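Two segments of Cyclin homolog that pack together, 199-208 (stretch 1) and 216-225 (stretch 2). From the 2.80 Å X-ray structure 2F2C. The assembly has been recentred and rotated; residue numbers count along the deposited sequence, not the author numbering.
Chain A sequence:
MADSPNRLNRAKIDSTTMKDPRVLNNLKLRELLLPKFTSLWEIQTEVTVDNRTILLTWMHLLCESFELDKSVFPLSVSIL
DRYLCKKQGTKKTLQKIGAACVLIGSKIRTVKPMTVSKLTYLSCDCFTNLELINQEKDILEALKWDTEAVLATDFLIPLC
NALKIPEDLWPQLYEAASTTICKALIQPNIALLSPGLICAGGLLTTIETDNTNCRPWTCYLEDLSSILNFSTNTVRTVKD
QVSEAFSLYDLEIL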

# COMPACT_ATOMS: atom_id res chain seq x y z
N CYS A 199 -5.95 -18.66 4.07
CA CYS A 199 -4.49 -18.69 4.00
C CYS A 199 -3.88 -19.83 4.78
O CYS A 199 -3.12 -20.59 4.21
CB CYS A 199 -3.88 -17.40 4.51
SG CYS A 199 -2.09 -17.44 4.24
N ALA A 200 -4.16 -19.91 6.07
CA ALA A 200 -3.79 -21.08 6.89
C ALA A 200 -3.98 -22.39 6.13
O ALA A 200 -3.07 -23.22 6.07
CB ALA A 200 -4.62 -21.11 8.20
N GLY A 201 -5.16 -22.57 5.55
CA GLY A 201 -5.49 -23.78 4.82
C GLY A 201 -4.61 -23.95 3.60
O GLY A 201 -4.05 -25.03 3.39
N GLY A 202 -4.46 -22.89 2.81
CA GLY A 202 -3.58 -22.95 1.65
C GLY A 202 -2.20 -23.45 2.01
O GLY A 202 -1.56 -24.16 1.24
N LEU A 203 -1.74 -23.11 3.20
CA LEU A 203 -0.37 -23.34 3.58
C LEU A 203 -0.22 -24.78 4.02
O LEU A 203 0.77 -25.45 3.69
CB LEU A 203 0.01 -22.38 4.71
CG LEU A 203 1.43 -21.85 4.84
CD1 LEU A 203 1.99 -21.39 3.50
CD2 LEU A 203 1.42 -20.69 5.81
N LEU A 204 -1.21 -25.25 4.77
CA LEU A 204 -1.20 -26.62 5.24
C LEU A 204 -1.24 -27.59 4.08
O LEU A 204 -0.48 -28.56 4.06
CB LEU A 204 -2.36 -26.88 6.20
CG LEU A 204 -2.25 -26.21 7.56
CD1 LEU A 204 -3.63 -26.15 8.22
CD2 LEU A 204 -1.24 -26.89 8.47
N THR A 205 -2.12 -27.32 3.11
CA THR A 205 -2.25 -28.14 1.90
C THR A 205 -0.91 -28.27 1.22
O THR A 205 -0.48 -29.38 0.88
CB THR A 205 -3.22 -27.46 0.92
OG1 THR A 205 -4.36 -26.99 1.63
CG2 THR A 205 -3.78 -28.48 -0.08
N THR A 206 -0.26 -27.12 1.02
CA THR A 206 1.02 -27.05 0.36
C THR A 206 2.08 -27.88 1.10
O THR A 206 2.66 -28.80 0.52
CB THR A 206 1.43 -25.57 0.24
OG1 THR A 206 0.52 -24.90 -0.63
CG2 THR A 206 2.79 -25.42 -0.44
N ILE A 207 2.28 -27.56 2.38
CA ILE A 207 3.22 -28.30 3.25
C ILE A 207 3.04 -29.84 3.18
O ILE A 207 4.03 -30.59 3.20
CB ILE A 207 3.14 -27.80 4.71
CG1 ILE A 207 3.67 -26.38 4.83
CG2 ILE A 207 3.92 -28.70 5.65
CD1 ILE A 207 3.28 -25.71 6.13
N GLU A 208 1.80 -30.29 3.09
CA GLU A 208 1.49 -31.71 2.89
C GLU A 208 2.00 -32.26 1.53
O GLU A 208 2.99 -33.01 1.52
CB GLU A 208 -0.01 -31.92 3.05
CG GLU A 208 -0.45 -33.37 3.17
CD GLU A 208 -1.95 -33.51 2.96
OE1 GLU A 208 -2.53 -34.52 3.41
OE2 GLU A 208 -2.54 -32.61 2.33
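Stretch 2 (216-225) PWTCYLEDLS

Residues 199-208 are helical throughout, in a helix that begins earlier. Stretch 2 enters as a loop at Pro216 and is helical through its C-terminal part, running on beyond Ser225. Its first turn is tight: Tyr220 N donates to Trp217 O at 2.7 Å and Leu221 N to Thr218 O at 3.0 Å, whereas further on Leu224 N reaches Tyr220 O at 2.9 Å in the regular i to i-4 pattern. The two helices run nearly antiparallel, with 167° between their N-to-C directions and a closest axial approach of 10.3 Å. The start of stretch 2 therefore lies beside the end of stretch 1: the CA atoms of Glu208 and Trp217 are 5.7 Å apart, and those of Ala200 and Leu224 7.0 Å.

The contact buries 433 Å² and is essentially apolar, without a hydrogen bond between the modelled atoms of the two stretches. Leu204 is central to it. Leu204 CD2 lies 3.5 Å from Trp217 CD1 and 4.0 Å from Tyr220 CB, and both methyls of Leu204 reach Leu224 CD1, Leu204 CD1 at 3.7 Å and Leu204 CD2 at 3.9 Å, so that one side chain spans two turns of the partner. Leu224 CD1 also packs against Ala200 CB at 4.0 Å, where the short alanine side chain points toward stretch 2. Ile207 CD1 approaches Tyr220 CD2 at 4.0 Å, and Ile207 CG2 lies 4.1 Å from the backbone atom Trp217 N. Trp217, the residue most covered by stretch 1, also presents a ring edge to Glu208, whose OE1 sits near the ring plane, 3.1 Å from CZ3 of Trp217. Thr205 and Thr206 stay out of the contact; Thr205 OG1 donates to Gly201 O at 2.7 Å and Thr206 OG1 to Gly202 O at 2.9 Å.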

# COMPACT_ATOMS: atom_id res chain seq x y z
N PRO A 216 5.78 -32.13 9.21
CA PRO A 216 4.51 -32.66 8.68
C PRO A 216 3.32 -31.81 9.12
O PRO A 216 3.25 -31.43 10.29
CB PRO A 216 4.43 -34.08 9.27
CG PRO A 216 5.58 -34.21 10.24
CD PRO A 216 6.22 -32.86 10.41
N TRP A 217 2.39 -31.54 8.19
CA TRP A 217 1.21 -30.67 8.44
C TRP A 217 0.67 -30.70 9.89
O TRP A 217 0.53 -29.65 10.53
CB TRP A 217 0.11 -30.90 7.37
CG TRP A 217 -1.30 -31.06 7.89
CD1 TRP A 217 -1.92 -30.31 8.86
CD2 TRP A 217 -2.27 -32.02 7.46
NE1 TRP A 217 -3.21 -30.76 9.07
CE2 TRP A 217 -3.45 -31.81 8.22
CE3 TRP A 217 -2.27 -33.04 6.51
CZ2 TRP A 217 -4.61 -32.58 8.06
CZ3 TRP A 217 -3.43 -33.81 6.34
CH2 TRP A 217 -4.58 -33.57 7.12
N THR A 218 0.40 -31.90 10.40
CA THR A 218 0.08 -32.14 11.81
C THR A 218 0.72 -31.07 12.70
O THR A 218 0.01 -30.29 13.34
CB THR A 218 0.57 -33.56 12.23
OG1 THR A 218 -0.27 -34.55 11.64
CG2 THR A 218 0.42 -33.80 13.74
N CYS A 219 2.04 -31.04 12.70
CA CYS A 219 2.84 -30.18 13.57
C CYS A 219 2.58 -28.66 13.46
O CYS A 219 3.16 -27.89 14.22
CB CYS A 219 4.33 -30.46 13.35
SG CYS A 219 4.92 -32.01 14.06
N TYR A 220 1.75 -28.24 12.52
CA TYR A 220 1.46 -26.82 12.39
C TYR A 220 0.03 -26.43 12.77
O TYR A 220 -0.24 -25.25 13.02
CB TYR A 220 1.86 -26.31 11.01
CG TYR A 220 3.36 -26.34 10.74
CD1 TYR A 220 4.24 -25.50 11.45
CD2 TYR A 220 3.90 -27.21 9.79
CE1 TYR A 220 5.62 -25.54 11.21
CE2 TYR A 220 5.27 -27.24 9.54
CZ TYR A 220 6.13 -26.41 10.26
OH TYR A 220 7.48 -26.46 10.00
N LEU A 221 -0.86 -27.42 12.83
CA LEU A 221 -2.28 -27.26 13.23
C LEU A 221 -2.44 -26.62 14.62
O LEU A 221 -2.94 -25.50 14.73
CB LEU A 221 -3.03 -28.60 13.16
N GLU A 222 -2.02 -27.33 15.66
CA GLU A 222 -1.97 -26.77 17.01
C GLU A 222 -1.53 -25.30 17.07
O GLU A 222 -2.13 -24.50 17.78
CB GLU A 222 -1.05 -27.60 17.91
CG GLU A 222 -1.71 -28.77 18.62
CD GLU A 222 -2.70 -28.35 19.70
OE1 GLU A 222 -3.43 -27.36 19.49
OE2 GLU A 222 -2.76 -29.03 20.76
N ASP A 223 -0.49 -24.95 16.33
CA ASP A 223 0.04 -23.58 16.32
C ASP A 223 -0.86 -22.59 15.58
O ASP A 223 -1.18 -21.53 16.11
CB ASP A 223 1.46 -23.54 15.75
CG ASP A 223 2.50 -24.09 16.71
OD1 ASP A 223 3.57 -23.46 16.84
OD2 ASP A 223 2.35 -25.14 17.37
N LEU A 224 -1.26 -22.91 14.36
CA LEU A 224 -2.12 -21.99 13.63
C LEU A 224 -3.35 -21.68 14.46
O LEU A 224 -3.88 -20.57 14.44
CB LEU A 224 -2.50 -22.56 12.27
CG LEU A 224 -1.39 -22.60 11.22
CD1 LEU A 224 -1.87 -23.42 10.04
CD2 LEU A 224 -1.00 -21.19 10.80
N SER A 225 -3.80 -22.68 15.20
CA SER A 225 -4.94 -22.57 16.08
C SER A 225 -4.71 -21.44 17.08
O SER A 225 -5.58 -20.61 17.31
CB SER A 225 -5.12 -23.90 16.80
OG SER A 225 -6.31 -23.92 17.55